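Long-range contact in putative NAD(P)H nitroreductase ydfN (Bacillus subtilis, PDB 3BEM), which is a putative FMN-dependent nitroreductase, acting as a homodimer, that may contribute to the degradation of aromatic compounds: residues L19-F29 with L156-P167. The protein carries 3 engineered substitutions. Sequence-based numbering, arbitrary orientation. Where two conformers were deposited one is given.
Sequences LVNERRSASNF and LSAAAAGWDTCP. Engineered in segment 156-167: A159 (natural residue Lys), A160 (natural residue Glu), A161 (natural residue Lys). With FMN (flavin mononucleotide), chain G.
L19 leans against the last turns of helix 136-161, and seven residues on A26 meets strand 164-168, the strand at one edge of the antiparallel sheet within this chain of a nitroreductase-fold flavoprotein. The contact illustrates how one short segment can pack tightly at its ends yet be joined through water between them. At the helical end L19 sends CG anti to its backbone nitrogen (chi1 -176°), which lays CD1 against the helix backbone, 3.5 Å from A160 N, between the methyls of the engineered A159 and A160. L156 CD2 packs against L19 CD2 and V20 CG2. At the strand end A26 N gives T165 O a nearly straight hydrogen bond of 2.8 Å, although the nitrogen lies well out of the carbonyl plane. F29 turns a ring edge to the backbone here, its CZ 4.3 Å from C166 N.

Between these ends, around R24 and D164, direct side-chain packing gives way to three bridging waters. One links E22 O and R24 N to D164 OD1, which also forms a salt bridge with R202, while OD2 accepts the backbone N-H of E197; another receives T165 N and donates to R24 O; the third joins R23 NH1 to T165 OG1.

Beyond this wet layer R23, R24 and S25 take the FMN phosphate. R23 NH2 meets O2P in the guanidinium plane and also bonds L49 O of the second subunit, while R24 NE reaches O3P at 2.9 Å. A leucine in place of R24 would probably leave O3P without this bond and R203 O without its NH1 partner. S25 grips two phosphate oxygens at once: its backbone N holds O3P at 2.8 Å and its OG donates to O2P at 2.7 Å.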
# COMPACT_ATOMS: atom_id res chain seq x y z
N LEU B 19 -13.24 11.41 2.88
CA LEU B 19 -13.19 9.96 2.65
C LEU B 19 -12.22 9.34 3.65
O LEU B 19 -12.53 8.31 4.28
CB LEU B 19 -12.74 9.66 1.19
CG LEU B 19 -12.74 8.17 0.81
CD1 LEU B 19 -14.13 7.57 0.76
CD2 LEU B 19 -12.04 8.01 -0.54
N VAL B 20 -11.00 9.90 3.74
CA VAL B 20 -9.97 9.37 4.63
C VAL B 20 -10.37 9.44 6.12
O VAL B 20 -10.15 8.53 6.90
CB VAL B 20 -8.63 10.11 4.38
CG1 VAL B 20 -7.57 9.73 5.39
CG2 VAL B 20 -8.15 9.83 2.91
N ASN B 21 -10.95 10.57 6.51
CA ASN B 21 -11.45 10.69 7.87
C ASN B 21 -12.53 9.74 8.24
O ASN B 21 -12.61 9.29 9.38
CB ASN B 21 -11.78 12.14 8.19
CG ASN B 21 -10.57 12.85 8.65
OD1 ASN B 21 -10.22 12.70 9.82
ND2 ASN B 21 -9.84 13.50 7.74
N GLU B 22 -13.37 9.38 7.28
CA GLU B 22 -14.49 8.48 7.57
C GLU B 22 -14.10 6.98 7.59
O GLU B 22 -14.79 6.19 8.22
CB GLU B 22 -15.62 8.77 6.60
CG GLU B 22 -16.19 10.14 6.88
N ARG B 23 -12.96 6.62 6.98
CA ARG B 23 -12.50 5.22 6.91
C ARG B 23 -11.98 4.73 8.26
O ARG B 23 -11.01 5.26 8.78
CB ARG B 23 -11.44 5.05 5.85
CG ARG B 23 -11.00 3.61 5.64
CD ARG B 23 -9.53 3.41 5.34
NE ARG B 23 -8.68 3.87 6.46
CZ ARG B 23 -8.45 3.17 7.57
NH1 ARG B 23 -8.97 1.93 7.77
NH2 ARG B 23 -7.70 3.74 8.50
N ARG B 24 -12.60 3.68 8.81
CA ARG B 24 -12.19 3.07 10.08
C ARG B 24 -12.04 1.59 9.84
O ARG B 24 -12.86 1.00 9.13
CB ARG B 24 -13.24 3.30 11.17
CG ARG B 24 -13.32 4.76 11.61
CD ARG B 24 -12.05 5.22 12.34
NE ARG B 24 -11.65 4.24 13.35
CZ ARG B 24 -12.20 4.13 14.55
NH1 ARG B 24 -13.14 4.99 14.93
NH2 ARG B 24 -11.78 3.19 15.37
N SER B 25 -11.03 0.97 10.42
CA SER B 25 -10.83 -0.47 10.31
C SER B 25 -11.94 -1.10 11.15
O SER B 25 -12.06 -0.79 12.36
CB SER B 25 -9.46 -0.89 10.78
OG SER B 25 -8.45 -0.36 9.93
N ALA B 26 -12.77 -1.93 10.55
CA ALA B 26 -13.92 -2.51 11.28
C ALA B 26 -13.53 -3.49 12.37
O ALA B 26 -12.67 -4.35 12.17
CB ALA B 26 -14.87 -3.21 10.31
N SER B 27 -14.16 -3.38 13.51
CA SER B 27 -13.96 -4.39 14.55
C SER B 27 -15.04 -5.46 14.54
O SER B 27 -14.79 -6.56 15.02
CB SER B 27 -13.84 -3.76 15.94
OG SER B 27 -14.99 -3.01 16.25
N ASN B 28 -16.21 -5.12 14.00
CA ASN B 28 -17.35 -6.02 13.90
C ASN B 28 -17.95 -5.84 12.53
O ASN B 28 -17.67 -4.84 11.87
CB ASN B 28 -18.42 -5.68 14.97
CG ASN B 28 -19.08 -4.27 14.78
OD1 ASN B 28 -20.14 -4.11 14.11
ND2 ASN B 28 -18.47 -3.27 15.42
N PHE B 29 -18.76 -6.81 12.10
CA PHE B 29 -19.65 -6.60 10.97
C PHE B 29 -21.06 -7.07 11.34
O PHE B 29 -21.21 -7.95 12.20
CB PHE B 29 -19.16 -7.37 9.74
CG PHE B 29 -17.85 -6.92 9.24
CD1 PHE B 29 -17.77 -5.72 8.54
CD2 PHE B 29 -16.71 -7.67 9.41
CE1 PHE B 29 -16.56 -5.28 8.02
CE2 PHE B 29 -15.50 -7.25 8.99
CZ PHE B 29 -15.41 -6.05 8.23
N LEU B 156 -9.80 2.09 0.07
CA LEU B 156 -10.35 3.42 -0.23
C LEU B 156 -11.50 3.34 -1.24
O LEU B 156 -12.49 4.07 -1.08
CB LEU B 156 -9.28 4.38 -0.69
CG LEU B 156 -8.34 4.80 0.47
CD1 LEU B 156 -7.06 5.36 -0.18
CD2 LEU B 156 -9.02 5.75 1.50
N SER B 157 -11.41 2.42 -2.20
CA SER B 157 -12.53 2.17 -3.12
C SER B 157 -13.78 1.68 -2.37
O SER B 157 -14.89 2.14 -2.58
CB SER B 157 -12.13 1.14 -4.18
OG SER B 157 -11.00 1.59 -4.95
N ALA B 158 -13.58 0.73 -1.46
CA ALA B 158 -14.66 0.22 -0.63
C ALA B 158 -15.32 1.31 0.18
O ALA B 158 -16.53 1.44 0.21
CB ALA B 158 -14.14 -0.91 0.24
N ALA B 159 -14.49 2.16 0.76
CA ALA B 159 -14.97 3.28 1.56
C ALA B 159 -15.78 4.25 0.73
O ALA B 159 -16.85 4.70 1.13
CB ALA B 159 -13.78 4.02 2.22
N ALA B 160 -15.29 4.52 -0.47
CA ALA B 160 -15.98 5.39 -1.38
C ALA B 160 -17.32 4.82 -1.79
O ALA B 160 -18.29 5.59 -2.09
CB ALA B 160 -15.14 5.71 -2.58
N ALA B 161 -17.41 3.50 -1.80
CA ALA B 161 -18.64 2.81 -2.19
C ALA B 161 -19.59 2.61 -1.04
O ALA B 161 -20.73 2.20 -1.27
CB ALA B 161 -18.33 1.45 -2.89
N GLY B 162 -19.19 3.04 0.15
CA GLY B 162 -20.03 2.96 1.32
C GLY B 162 -19.90 1.70 2.15
O GLY B 162 -20.74 1.45 3.04
N TRP B 163 -18.82 0.95 1.95
CA TRP B 163 -18.57 -0.27 2.71
C TRP B 163 -17.45 -0.06 3.73
O TRP B 163 -16.54 0.77 3.54
CB TRP B 163 -18.19 -1.39 1.75
CG TRP B 163 -19.28 -1.84 0.86
CD1 TRP B 163 -19.62 -1.31 -0.36
CD2 TRP B 163 -20.23 -2.89 1.11
NE1 TRP B 163 -20.70 -1.96 -0.88
CE2 TRP B 163 -21.10 -2.95 -0.01
CE3 TRP B 163 -20.41 -3.80 2.16
CZ2 TRP B 163 -22.14 -3.88 -0.10
CZ3 TRP B 163 -21.44 -4.71 2.07
CH2 TRP B 163 -22.30 -4.75 0.95
N ASP B 164 -17.47 -0.87 4.78
CA ASP B 164 -16.39 -0.92 5.76
C ASP B 164 -15.45 -2.09 5.49
O ASP B 164 -15.87 -3.12 4.98
CB ASP B 164 -16.97 -1.03 7.16
CG ASP B 164 -17.86 0.14 7.47
OD1 ASP B 164 -17.38 1.32 7.35
OD2 ASP B 164 -19.04 -0.08 7.74
N THR B 165 -14.18 -1.93 5.84
CA THR B 165 -13.19 -3.02 5.68
C THR B 165 -12.32 -3.09 6.92
O THR B 165 -12.35 -2.18 7.76
CB THR B 165 -12.27 -2.89 4.43
OG1 THR B 165 -11.51 -1.67 4.53
CG2 THR B 165 -13.05 -2.96 3.12
N CYS B 166 -11.68 -4.25 7.11
CA CYS B 166 -10.62 -4.41 8.12
C CYS B 166 -9.50 -5.16 7.45
O CYS B 166 -9.69 -6.30 7.05
CB CYS B 166 -11.14 -5.14 9.33
SG CYS B 166 -9.86 -5.05 10.64
N PRO B 167 -8.32 -4.56 7.30
CA PRO B 167 -7.13 -5.26 6.85
C PRO B 167 -6.65 -6.13 7.99
O PRO B 167 -6.81 -5.75 9.16
CB PRO B 167 -6.15 -4.16 6.56
CG PRO B 167 -6.54 -3.08 7.49
CD PRO B 167 -8.02 -3.17 7.72
N1 FMN G . -7.26 -5.69 12.75
C2 FMN G . -7.75 -6.86 13.28
O2 FMN G . -8.77 -6.77 13.98
N3 FMN G . -7.13 -8.06 13.05
C4 FMN G . -5.97 -8.16 12.31
O4 FMN G . -5.54 -9.30 12.03
C4A FMN G . -5.47 -6.98 11.76
N5 FMN G . -4.29 -7.00 11.02
C5A FMN G . -3.89 -5.83 10.40
C6 FMN G . -2.77 -5.90 9.55
C7 FMN G . -2.35 -4.74 8.88
C7M FMN G . -1.35 -4.91 7.75
C8 FMN G . -3.00 -3.53 9.07
C8M FMN G . -2.80 -2.40 8.06
C9 FMN G . -4.08 -3.44 9.95
C9A FMN G . -4.54 -4.60 10.58
N10 FMN G . -5.66 -4.55 11.44
C10 FMN G . -6.12 -5.75 11.97
C1' FMN G . -6.27 -3.23 11.77
C2' FMN G . -5.44 -2.31 12.66
O2' FMN G . -5.58 -2.73 14.01
C3' FMN G . -5.97 -0.89 12.48
O3' FMN G . -5.72 -0.52 11.09
C4' FMN G . -5.41 0.12 13.47
O4' FMN G . -5.79 -0.24 14.81
C5' FMN G . -5.95 1.54 13.13
O5' FMN G . -7.39 1.60 13.14
P FMN G . -8.08 2.60 12.09
O1P FMN G . -7.59 3.98 12.40
O2P FMN G . -7.57 2.03 10.81
O3P FMN G . -9.57 2.47 12.28
O HOH W 1 -15.27 3.14 7.75
O HOH W 2 -10.56 0.15 6.44
O HOH W 3 -13.36 0.74 6.60